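Local coordinates for extracellular solute-binding protein family 1 (Arthrobacter chlorophenolicus, PDB 4R2F) that binds the beta-1,3-linked disaccharide laminaribiose, probably as the extracellular solute-binding component of an ABC-type sugar importer, at residues R156-R161 with S295-P300; G193-S198 with A264-S269; N202-H207 with Y273-L278; L208-M213 with Q398-F403. One frame throughout, in Å; residues are numbered along the deposited sequence.

Contact 1: R156-R161 with S295-P300; sequences RPLWYR and SPIAGP. With BGC (beta-D-glucopyranose), chain B.
The flat guanidinium of Arg156 meets the sugar with its edge: O3 of the chain B glucose lies in the plane of the group, and Arg156 NH2 stands 3.2 Å from that O3. This oxygen is also the bridge to the second glucose, so the approach is to the beta-1,3 linkage of bound laminaribiose. Arg156 lies where strand 145-161 passes the pocket, in the central sheet of a two-lobed solute-binding protein. A bend at chi2 (-80°) turns its chain so that NH2 faces the sugar, and the group is fixed from other sides by a salt bridge from NH1 to Asp154 and a hydrogen bond from NE to His207 ND1.

Two residues on, the strand does a different job. Leu158 pairs through its backbone with Ala294 of the neighbouring antiparallel strand 291-294, and the chain leaving that strand runs on as 295-300, beside the Leu158 side chain. The nearest alpha carbons, Leu158 CA and Pro296 CA, are 6.8 Å apart. No hydrogen bond joins the two segments, which bury 113 Å² between them, mostly on Leu158. Ser295 turns its hydroxyl to Glu372, and its carbonyl oxygen, Ser295 O, merely packs 4.2 Å from Leu158 CD1. The same methyl reaches Ile297, whose own side chain swings back toward the strand, and ends 4.3 Å from Ile297 CG1.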
# COMPACT_ATOMS: atom_id res chain seq x y z
N ARG A 156 6.67 0.85 -1.05
CA ARG A 156 6.63 1.08 -2.50
C ARG A 156 8.03 1.24 -3.09
O ARG A 156 8.49 2.36 -3.34
CB ARG A 156 5.78 2.31 -2.82
CG ARG A 156 4.29 2.08 -2.56
CD ARG A 156 3.64 1.31 -3.71
NE ARG A 156 2.32 0.81 -3.34
CZ ARG A 156 2.10 -0.23 -2.57
NH1 ARG A 156 3.09 -0.99 -2.14
NH2 ARG A 156 0.85 -0.58 -2.28
N PRO A 157 8.72 0.11 -3.33
CA PRO A 157 10.05 0.22 -3.88
C PRO A 157 10.03 0.43 -5.38
O PRO A 157 9.05 0.10 -6.05
CB PRO A 157 10.70 -1.14 -3.54
CG PRO A 157 9.66 -1.94 -2.82
CD PRO A 157 8.34 -1.28 -3.10
N LEU A 158 11.13 0.96 -5.88
CA LEU A 158 11.39 1.00 -7.30
C LEU A 158 12.14 -0.28 -7.68
O LEU A 158 12.91 -0.82 -6.87
CB LEU A 158 12.20 2.24 -7.64
CG LEU A 158 11.46 3.56 -7.42
CD1 LEU A 158 12.43 4.73 -7.38
CD2 LEU A 158 10.42 3.80 -8.50
N TRP A 159 11.83 -0.80 -8.86
CA TRP A 159 12.39 -2.04 -9.37
C TRP A 159 12.87 -1.80 -10.77
O TRP A 159 12.36 -0.89 -11.44
CB TRP A 159 11.32 -3.16 -9.42
CG TRP A 159 10.87 -3.61 -8.08
CD1 TRP A 159 9.97 -2.99 -7.30
CD2 TRP A 159 11.33 -4.76 -7.35
NE1 TRP A 159 9.82 -3.67 -6.12
CE2 TRP A 159 10.65 -4.76 -6.12
CE3 TRP A 159 12.23 -5.79 -7.62
CZ2 TRP A 159 10.84 -5.75 -5.15
CZ3 TRP A 159 12.43 -6.77 -6.66
CH2 TRP A 159 11.73 -6.75 -5.44
N TYR A 160 13.80 -2.65 -11.23
CA TYR A 160 14.27 -2.61 -12.60
C TYR A 160 14.61 -3.99 -13.09
O TYR A 160 14.83 -4.91 -12.32
CB TYR A 160 15.48 -1.68 -12.76
CG TYR A 160 16.81 -2.17 -12.22
CD1 TYR A 160 17.07 -2.20 -10.85
CD2 TYR A 160 17.85 -2.51 -13.08
CE1 TYR A 160 18.30 -2.62 -10.35
CE2 TYR A 160 19.09 -2.93 -12.59
CZ TYR A 160 19.32 -2.97 -11.22
OH TYR A 160 20.54 -3.39 -10.74
N ARG A 161 14.63 -4.12 -14.41
CA ARG A 161 15.05 -5.35 -15.02
C ARG A 161 16.41 -5.10 -15.67
O ARG A 161 16.55 -4.31 -16.60
CB ARG A 161 14.00 -5.81 -16.03
CG ARG A 161 14.29 -7.15 -16.67
CD ARG A 161 13.18 -7.55 -17.63
NE ARG A 161 12.08 -8.34 -17.04
CZ ARG A 161 12.13 -9.65 -16.76
NH1 ARG A 161 11.06 -10.28 -16.27
NH2 ARG A 161 13.23 -10.35 -16.94
N SER A 295 17.68 1.65 -6.19
CA SER A 295 17.80 2.61 -5.08
C SER A 295 16.79 3.74 -5.23
O SER A 295 16.43 4.11 -6.36
CB SER A 295 19.21 3.19 -5.02
OG SER A 295 20.15 2.17 -4.65
N PRO A 296 16.31 4.30 -4.11
CA PRO A 296 15.44 5.47 -4.20
C PRO A 296 16.13 6.59 -4.96
O PRO A 296 17.37 6.65 -5.00
CB PRO A 296 15.19 5.88 -2.75
CG PRO A 296 15.73 4.80 -1.89
CD PRO A 296 16.64 3.94 -2.72
N ILE A 297 15.35 7.45 -5.60
CA ILE A 297 15.89 8.55 -6.39
C ILE A 297 15.55 9.88 -5.75
O ILE A 297 14.56 10.02 -5.02
CB ILE A 297 15.34 8.55 -7.82
CG1 ILE A 297 13.82 8.74 -7.83
CG2 ILE A 297 15.73 7.23 -8.51
CD1 ILE A 297 13.22 8.60 -9.22
N ALA A 298 16.37 10.87 -6.07
CA ALA A 298 16.20 12.21 -5.53
C ALA A 298 15.33 13.04 -6.45
O ALA A 298 15.45 12.98 -7.66
CB ALA A 298 17.57 12.87 -5.36
N GLY A 299 14.45 13.83 -5.84
CA GLY A 299 13.71 14.87 -6.56
C GLY A 299 14.63 16.00 -6.99
O GLY A 299 15.82 16.03 -6.62
N PRO A 300 14.11 16.94 -7.78
CA PRO A 300 14.95 17.99 -8.36
C PRO A 300 15.54 18.98 -7.32
O PRO A 300 16.49 19.66 -7.63
CB PRO A 300 14.01 18.70 -9.34
CG PRO A 300 12.64 18.39 -8.85
CD PRO A 300 12.72 17.03 -8.24
C2 BGC B . -1.26 -3.65 -2.64
C3 BGC B . -2.49 -2.78 -2.35
C4 BGC B . -3.14 -2.37 -3.68
C5 BGC B . -3.42 -3.63 -4.55
C6 BGC B . -4.14 -3.31 -5.86
C1 BGC B . -1.65 -4.81 -3.57
O1 BGC B . -0.50 -5.59 -3.93
O2 BGC B . -0.71 -4.14 -1.40
O3 BGC B . -2.06 -1.66 -1.53
O4 BGC B . -4.38 -1.67 -3.52
O5 BGC B . -2.19 -4.25 -4.79
O6 BGC B . -3.41 -2.33 -6.59

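Contact 2: G193-S198 with A264-S269; sequences GFATGS and AQWKDS
Ala195 CB fits between two side chains of helix 259-267, and this methyl is the tight part of the contact. It is 4.0 Å from Gln265 OE1 and 4.1 Å from Trp266 NE1, approaching the indole obliquely. The small side chain lets the backbones come near, with Ala195 CA 7.9 Å from Gln265 CA.

Beyond the methyl the fit is looser, and two water molecules make the polar links that no direct hydrogen bond provides. Water 1 lies in the plane of the indole at its edge, accepting from Trp266 NE1 at 3.1 Å and donating to Ala195 O at 2.8 Å. Water 2 accepts from Thr196 N and donates to Gln265 OE1 at 2.7 Å. Gln265 reaches it because its chain runs extended beyond CG (chi2 -161°); its NE2 is meanwhile held by Asp251, which limits the turning of the amide. The C=O and N-H of the single Ala195-Thr196 peptide are thus each tied, through one water, to neighbouring side chains of the helix. The result is a water-bridged helix-to-loop interface, which joins helix 259-267 to the chain leading into sugar-lining helix 204-215 of this solute-binding fold.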
# COMPACT_ATOMS: atom_id res chain seq x y z
N GLY A 193 9.52 2.56 -19.68
CA GLY A 193 10.46 3.20 -18.77
C GLY A 193 9.94 3.50 -17.38
O GLY A 193 10.72 3.76 -16.48
N PHE A 194 8.61 3.51 -17.20
CA PHE A 194 8.04 3.71 -15.89
C PHE A 194 6.66 3.05 -15.86
O PHE A 194 5.63 3.67 -16.18
CB PHE A 194 7.98 5.20 -15.56
CG PHE A 194 7.95 5.51 -14.09
CD1 PHE A 194 9.06 5.28 -13.30
CD2 PHE A 194 6.84 6.08 -13.51
CE1 PHE A 194 9.05 5.58 -11.96
CE2 PHE A 194 6.83 6.39 -12.17
CZ PHE A 194 7.93 6.13 -11.39
N ALA A 195 6.67 1.79 -15.44
CA ALA A 195 5.49 0.96 -15.49
C ALA A 195 4.62 1.29 -14.31
O ALA A 195 5.09 1.38 -13.17
CB ALA A 195 5.88 -0.51 -15.46
N THR A 196 3.34 1.47 -14.61
CA THR A 196 2.33 1.71 -13.60
C THR A 196 0.97 1.27 -14.17
O THR A 196 0.91 0.73 -15.26
CB THR A 196 2.34 3.18 -13.13
OG1 THR A 196 1.60 3.28 -11.91
CG2 THR A 196 1.73 4.10 -14.16
N GLY A 197 -0.10 1.50 -13.42
CA GLY A 197 -1.41 1.15 -13.88
C GLY A 197 -2.48 1.71 -12.98
O GLY A 197 -2.30 1.75 -11.77
N SER A 198 -3.60 2.09 -13.59
CA SER A 198 -4.76 2.61 -12.85
C SER A 198 -6.08 2.01 -13.28
O SER A 198 -7.15 2.58 -13.05
CB SER A 198 -4.83 4.14 -12.95
OG SER A 198 -5.06 4.57 -14.27
N ALA A 264 1.91 -8.76 -15.66
CA ALA A 264 2.34 -9.34 -16.93
C ALA A 264 3.42 -8.52 -17.61
O ALA A 264 4.33 -9.09 -18.21
CB ALA A 264 1.15 -9.56 -17.87
N GLN A 265 3.36 -7.18 -17.54
CA GLN A 265 4.42 -6.36 -18.13
C GLN A 265 5.78 -6.64 -17.47
O GLN A 265 6.80 -6.65 -18.14
CB GLN A 265 4.13 -4.86 -18.03
CG GLN A 265 3.05 -4.34 -18.97
CD GLN A 265 3.14 -2.83 -19.16
OE1 GLN A 265 3.40 -2.06 -18.21
NE2 GLN A 265 2.96 -2.40 -20.39
N TRP A 266 5.77 -6.81 -16.16
CA TRP A 266 6.96 -7.18 -15.43
C TRP A 266 7.43 -8.59 -15.78
O TRP A 266 8.59 -8.79 -16.09
CB TRP A 266 6.71 -7.03 -13.93
CG TRP A 266 6.87 -5.61 -13.48
CD1 TRP A 266 5.88 -4.74 -13.09
CD2 TRP A 266 8.11 -4.87 -13.39
NE1 TRP A 266 6.43 -3.53 -12.77
CE2 TRP A 266 7.80 -3.58 -12.94
CE3 TRP A 266 9.45 -5.19 -13.65
CZ2 TRP A 266 8.78 -2.59 -12.76
CZ3 TRP A 266 10.42 -4.20 -13.45
CH2 TRP A 266 10.08 -2.93 -12.98
N LYS A 267 6.53 -9.56 -15.77
CA LYS A 267 6.89 -10.94 -16.05
C LYS A 267 7.45 -11.12 -17.46
O LYS A 267 8.43 -11.81 -17.65
CB LYS A 267 5.68 -11.86 -15.88
CG LYS A 267 6.04 -13.34 -15.93
CD LYS A 267 4.81 -14.22 -16.06
CE LYS A 267 5.25 -15.66 -16.28
NZ LYS A 267 4.07 -16.53 -16.44
N ASP A 268 6.86 -10.45 -18.44
CA ASP A 268 7.20 -10.65 -19.85
C ASP A 268 8.21 -9.66 -20.43
O ASP A 268 8.30 -9.51 -21.64
CB ASP A 268 5.89 -10.65 -20.67
CG ASP A 268 4.90 -11.71 -20.17
OD1 ASP A 268 5.32 -12.75 -19.64
OD2 ASP A 268 3.68 -11.50 -20.26
N SER A 269 9.00 -9.00 -19.58
CA SER A 269 10.12 -8.14 -20.03
C SER A 269 9.67 -7.00 -20.90
O SER A 269 10.36 -6.61 -21.84
CB SER A 269 11.24 -8.95 -20.71
OG SER A 269 11.74 -9.90 -19.79
O HOH W 1 5.43 -0.88 -11.60
O HOH W 2 2.58 0.42 -17.41

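Contact 3: N202-H207 with Y273-L278; sequences NNIGNH and YGMLTL. With BGC (beta-D-glucopyranose), chain B; BGC (beta-D-glucopyranose), chain C.
The sugar pocket of this solute-binding protein is lined here by the N-terminal end of helix 204-215, which backs onto strand 273-275 and the turn after it. Asn202 makes a capping bond, its OD1 accepting from Ile204 N with the donor 41° out of the carbonyl plane. The preceding amide, Asn203 N, donates to O6 of the chain B glucose at 2.9 Å. One turn further, His207 NE2 donates almost straight (172°) to O6 of the chain C glucose at 2.8 Å. Asn203 O lies above one face of the His207 ring, toward the rim.

Behind this polar front the packing is apolar. Ile204 divides its branches between two partners: CD1 meets Leu276 CD1 at 3.7 Å, the side chains crossing at about a right angle, while CG2 lies 3.9 Å from Met275 CE. The Leu276 side chain sets off away from the helix, but its CD1 methyl returns to Ile204. An alanine in place of Ile204 would remove both outer branches and would probably leave a gap before Leu276 CD1 and the Met275 methyl, giving the pocket-lining turn room to shift.

Met275 runs out with CG opposite its backbone N (chi1 179°) and then bends at chi3, bringing CE between residues one turn apart. There CE lies 3.9 Å from His207 CB and 3.4 Å from Ile204 O.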
# COMPACT_ATOMS: atom_id res chain seq x y z
N ASN A 202 -6.75 -1.64 -9.56
CA ASN A 202 -5.33 -1.32 -9.49
C ASN A 202 -5.13 0.07 -8.88
O ASN A 202 -5.43 1.09 -9.51
CB ASN A 202 -4.72 -1.39 -10.89
CG ASN A 202 -3.23 -1.40 -10.87
OD1 ASN A 202 -2.62 -1.25 -9.82
ND2 ASN A 202 -2.62 -1.58 -12.03
N ASN A 203 -4.61 0.10 -7.65
CA ASN A 203 -4.33 1.34 -6.90
C ASN A 203 -2.89 1.85 -6.98
O ASN A 203 -2.53 2.89 -6.39
CB ASN A 203 -4.71 1.12 -5.43
CG ASN A 203 -6.17 0.81 -5.25
OD1 ASN A 203 -6.55 -0.21 -4.67
ND2 ASN A 203 -6.99 1.67 -5.76
N ILE A 204 -2.06 1.17 -7.76
CA ILE A 204 -0.65 1.54 -7.82
C ILE A 204 -0.46 2.93 -8.44
O ILE A 204 0.40 3.70 -7.99
CB ILE A 204 0.14 0.46 -8.58
CG1 ILE A 204 0.15 -0.84 -7.75
CG2 ILE A 204 1.54 0.91 -8.95
CD1 ILE A 204 0.89 -0.77 -6.41
N GLY A 205 -1.26 3.25 -9.45
CA GLY A 205 -1.25 4.59 -10.05
C GLY A 205 -1.53 5.66 -9.03
O GLY A 205 -0.84 6.69 -9.00
N ASN A 206 -2.56 5.44 -8.21
CA ASN A 206 -2.89 6.34 -7.09
C ASN A 206 -1.66 6.55 -6.24
O ASN A 206 -1.35 7.67 -5.84
CB ASN A 206 -3.98 5.73 -6.20
CG ASN A 206 -5.35 5.72 -6.83
OD1 ASN A 206 -6.29 5.21 -6.24
ND2 ASN A 206 -5.49 6.34 -7.99
N HIS A 207 -0.94 5.47 -5.98
CA HIS A 207 0.14 5.53 -5.02
C HIS A 207 1.33 6.26 -5.60
O HIS A 207 2.04 6.95 -4.88
CB HIS A 207 0.54 4.13 -4.59
CG HIS A 207 -0.56 3.38 -3.90
ND1 HIS A 207 -0.47 2.04 -3.60
CD2 HIS A 207 -1.77 3.79 -3.44
CE1 HIS A 207 -1.58 1.65 -2.99
NE2 HIS A 207 -2.38 2.70 -2.87
N TYR A 273 11.34 -0.47 -15.57
CA TYR A 273 11.55 0.31 -14.35
C TYR A 273 10.19 0.77 -13.85
O TYR A 273 9.27 0.96 -14.65
CB TYR A 273 12.48 1.48 -14.65
CG TYR A 273 12.94 2.31 -13.46
CD1 TYR A 273 14.03 1.93 -12.69
CD2 TYR A 273 12.31 3.50 -13.15
CE1 TYR A 273 14.46 2.71 -11.61
CE2 TYR A 273 12.72 4.28 -12.07
CZ TYR A 273 13.80 3.88 -11.31
OH TYR A 273 14.23 4.65 -10.27
N GLY A 274 10.03 0.86 -12.54
CA GLY A 274 8.80 1.37 -11.97
C GLY A 274 8.61 1.11 -10.49
O GLY A 274 9.40 0.43 -9.86
N MET A 275 7.52 1.63 -9.95
CA MET A 275 7.23 1.54 -8.53
C MET A 275 6.24 0.42 -8.33
O MET A 275 5.22 0.37 -8.98
CB MET A 275 6.62 2.86 -8.03
CG MET A 275 6.23 2.91 -6.56
SD MET A 275 5.03 4.19 -6.11
CE MET A 275 3.58 3.56 -6.90
N LEU A 276 6.57 -0.52 -7.46
CA LEU A 276 5.63 -1.56 -7.11
C LEU A 276 5.63 -1.90 -5.61
O LEU A 276 5.38 -1.05 -4.78
CB LEU A 276 5.81 -2.79 -8.00
CG LEU A 276 4.60 -3.70 -8.18
CD1 LEU A 276 3.31 -2.91 -8.18
CD2 LEU A 276 4.70 -4.55 -9.43
N THR A 277 5.92 -3.15 -5.30
CA THR A 277 5.82 -3.67 -3.95
C THR A 277 7.02 -4.51 -3.60
O THR A 277 7.83 -4.82 -4.45
CB THR A 277 4.59 -4.58 -3.77
OG1 THR A 277 4.80 -5.80 -4.48
CG2 THR A 277 3.34 -3.90 -4.28
N LEU A 278 7.14 -4.86 -2.34
CA LEU A 278 8.09 -5.86 -1.94
C LEU A 278 7.71 -7.19 -2.60
O LEU A 278 6.54 -7.48 -2.76
CB LEU A 278 8.09 -6.02 -0.43
CG LEU A 278 9.05 -7.05 0.15
CD1 LEU A 278 9.46 -6.68 1.56
CD2 LEU A 278 8.44 -8.43 0.12
C2 BGC B . -1.26 -3.65 -2.64
C3 BGC B . -2.49 -2.78 -2.35
C4 BGC B . -3.14 -2.37 -3.68
C5 BGC B . -3.42 -3.63 -4.55
C6 BGC B . -4.14 -3.31 -5.86
C1 BGC B . -1.65 -4.81 -3.57
O1 BGC B . -0.50 -5.59 -3.93
O2 BGC B . -0.71 -4.14 -1.40
O3 BGC B . -2.06 -1.66 -1.53
O4 BGC B . -4.38 -1.67 -3.52
O5 BGC B . -2.19 -4.25 -4.79
O6 BGC B . -3.41 -2.33 -6.59
C2 BGC C . -2.39 -0.59 0.57
C3 BGC C . -3.51 -0.16 1.51
C4 BGC C . -4.42 0.84 0.82
C5 BGC C . -4.92 0.27 -0.50
C6 BGC C . -5.74 1.30 -1.30
C1 BGC C . -3.06 -1.20 -0.64
O2 BGC C . -1.51 -1.52 1.20
O3 BGC C . -2.98 0.40 2.71
O4 BGC C . -5.56 1.10 1.62
O5 BGC C . -3.82 -0.18 -1.30
O6 BGC C . -4.95 2.45 -1.69

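Contact 4: L208-M213 with Q398-F403; sequences LMIMMM and QALNQF
Phe403 is the main bump of this interface, and the hollow that receives it lies between Met209 and Met213, one turn apart on helix 204-215. With CG anti to its own backbone N (chi1 173°), the ring reaches out so that CE2 leads into the notch. Met209 CB lies 3.8 Å from Phe403 CE2, and Met213 CE closes in to 3.5 Å from that same carbon. The two methionines come from opposite sides of the ring plane, both obliquely. Met209 then curls at chi2 and chi3, leaving its SD 4.9 Å from the ring centroid and 38° off the normal, a Met-aromatic contact.

A second, smaller meeting lies beside it: Ile210 CD1 touches Leu400 CD1 at 4.2 Å. Replacing Phe403 by an alanine would take away the ring and is likely to leave a hole between the two methionines, with the Met213 methyl free to swing. Phe421 of helix 414-428 stacks on the Phe403 ring, continuing the apolar packing.

The axes of the short segments pass 11.1 Å apart at 83°, a distance apolar side chains bridge without hydrogen bonds. This is the near-perpendicular packing of two helices in the hydrophobic core of a lobe of the solute-binding fold.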
# COMPACT_ATOMS: atom_id res chain seq x y z
N LEU A 208 1.52 6.09 -6.90
CA LEU A 208 2.52 6.80 -7.64
C LEU A 208 2.29 8.30 -7.54
O LEU A 208 3.23 9.04 -7.37
CB LEU A 208 2.51 6.36 -9.11
CG LEU A 208 3.59 6.97 -9.99
CD1 LEU A 208 5.00 6.76 -9.44
CD2 LEU A 208 3.46 6.43 -11.40
N MET A 209 1.04 8.75 -7.66
CA MET A 209 0.75 10.21 -7.65
C MET A 209 1.30 10.79 -6.34
O MET A 209 2.13 11.72 -6.33
CB MET A 209 -0.76 10.49 -7.78
CG MET A 209 -1.45 10.09 -9.10
SD MET A 209 -0.79 10.81 -10.62
CE MET A 209 0.28 9.50 -11.19
N ILE A 210 0.92 10.15 -5.24
CA ILE A 210 1.30 10.61 -3.92
C ILE A 210 2.78 10.36 -3.66
O ILE A 210 3.44 11.24 -3.11
CB ILE A 210 0.47 9.98 -2.78
CG1 ILE A 210 -1.02 10.10 -3.05
CG2 ILE A 210 0.82 10.63 -1.44
CD1 ILE A 210 -1.53 11.51 -3.13
N MET A 211 3.31 9.21 -4.05
CA MET A 211 4.76 8.98 -3.90
C MET A 211 5.59 10.06 -4.55
O MET A 211 6.60 10.51 -3.96
CB MET A 211 5.26 7.61 -4.40
CG MET A 211 6.77 7.40 -4.12
SD MET A 211 7.82 8.06 -5.44
CE MET A 211 7.93 6.58 -6.47
N MET A 212 5.19 10.51 -5.75
CA MET A 212 6.03 11.50 -6.43
C MET A 212 5.94 12.87 -5.77
O MET A 212 6.95 13.60 -5.72
CB MET A 212 5.76 11.59 -7.93
CG MET A 212 6.11 10.30 -8.68
SD MET A 212 7.86 9.88 -8.74
CE MET A 212 8.29 11.01 -10.03
N MET A 213 4.78 13.21 -5.24
CA MET A 213 4.63 14.44 -4.44
C MET A 213 5.57 14.34 -3.22
O MET A 213 6.35 15.26 -2.96
CB MET A 213 3.17 14.66 -3.97
CG MET A 213 2.14 14.99 -5.07
SD MET A 213 0.45 15.07 -4.44
CE MET A 213 -0.46 14.47 -5.81
N GLN A 398 -13.24 8.69 -4.69
CA GLN A 398 -13.22 9.00 -6.11
C GLN A 398 -12.20 10.02 -6.52
O GLN A 398 -11.63 9.90 -7.60
CB GLN A 398 -14.62 9.44 -6.58
CG GLN A 398 -15.65 8.32 -6.54
CD GLN A 398 -15.23 7.11 -7.37
OE1 GLN A 398 -15.35 5.98 -6.92
NE2 GLN A 398 -14.71 7.35 -8.58
N ALA A 399 -11.93 11.02 -5.67
CA ALA A 399 -11.05 12.11 -6.08
C ALA A 399 -9.63 11.69 -6.47
O ALA A 399 -9.07 12.21 -7.44
CB ALA A 399 -10.99 13.19 -5.00
N LEU A 400 -9.02 10.81 -5.67
CA LEU A 400 -7.67 10.36 -5.96
C LEU A 400 -7.69 9.50 -7.24
O LEU A 400 -6.82 9.65 -8.08
CB LEU A 400 -7.09 9.57 -4.78
CG LEU A 400 -5.65 9.06 -4.91
CD1 LEU A 400 -4.71 10.13 -5.43
CD2 LEU A 400 -5.16 8.49 -3.58
N ASN A 401 -8.69 8.62 -7.36
CA ASN A 401 -8.79 7.75 -8.55
C ASN A 401 -8.80 8.57 -9.82
O ASN A 401 -8.01 8.33 -10.74
CB ASN A 401 -10.03 6.86 -8.50
CG ASN A 401 -9.90 5.74 -7.47
OD1 ASN A 401 -10.82 5.46 -6.73
ND2 ASN A 401 -8.76 5.08 -7.46
N GLN A 402 -9.67 9.58 -9.83
CA GLN A 402 -9.92 10.43 -11.02
C GLN A 402 -8.73 11.33 -11.32
O GLN A 402 -8.32 11.49 -12.47
CB GLN A 402 -11.26 11.20 -10.83
CG GLN A 402 -12.42 10.21 -10.72
CD GLN A 402 -13.81 10.81 -10.48
OE1 GLN A 402 -14.84 10.12 -10.65
NE2 GLN A 402 -13.86 12.07 -10.09
N PHE A 403 -8.11 11.86 -10.27
CA PHE A 403 -6.86 12.60 -10.43
C PHE A 403 -5.82 11.76 -11.15
O PHE A 403 -5.19 12.21 -12.12
CB PHE A 403 -6.38 13.03 -9.05
CG PHE A 403 -5.04 13.67 -9.04
CD1 PHE A 403 -4.82 14.88 -9.67
CD2 PHE A 403 -4.00 13.08 -8.35
CE1 PHE A 403 -3.57 15.47 -9.64
CE2 PHE A 403 -2.76 13.68 -8.31
CZ PHE A 403 -2.55 14.88 -8.96

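Contact 3 is the hub: its centre is 12 Å from that of contact 1, 10 Å from contact 2 and 11 Å from contact 4. It shares the sheet with contact 1, where Trp159 N and Gly274 O are 2.9 Å apart, a probable hydrogen bond, and both contacts touch the chain B glucose. Contact 2 joins the same strand through Ala195 N and Tyr273 O at 2.8 Å, again probably bonded. Contact 4 continues helix 204-215 beyond the pocket. Contacts 2 and 4 stand farther from the sugar, with the Trp266 side chain about 11 Å and the Leu400 side chain about 6 Å from a glucose.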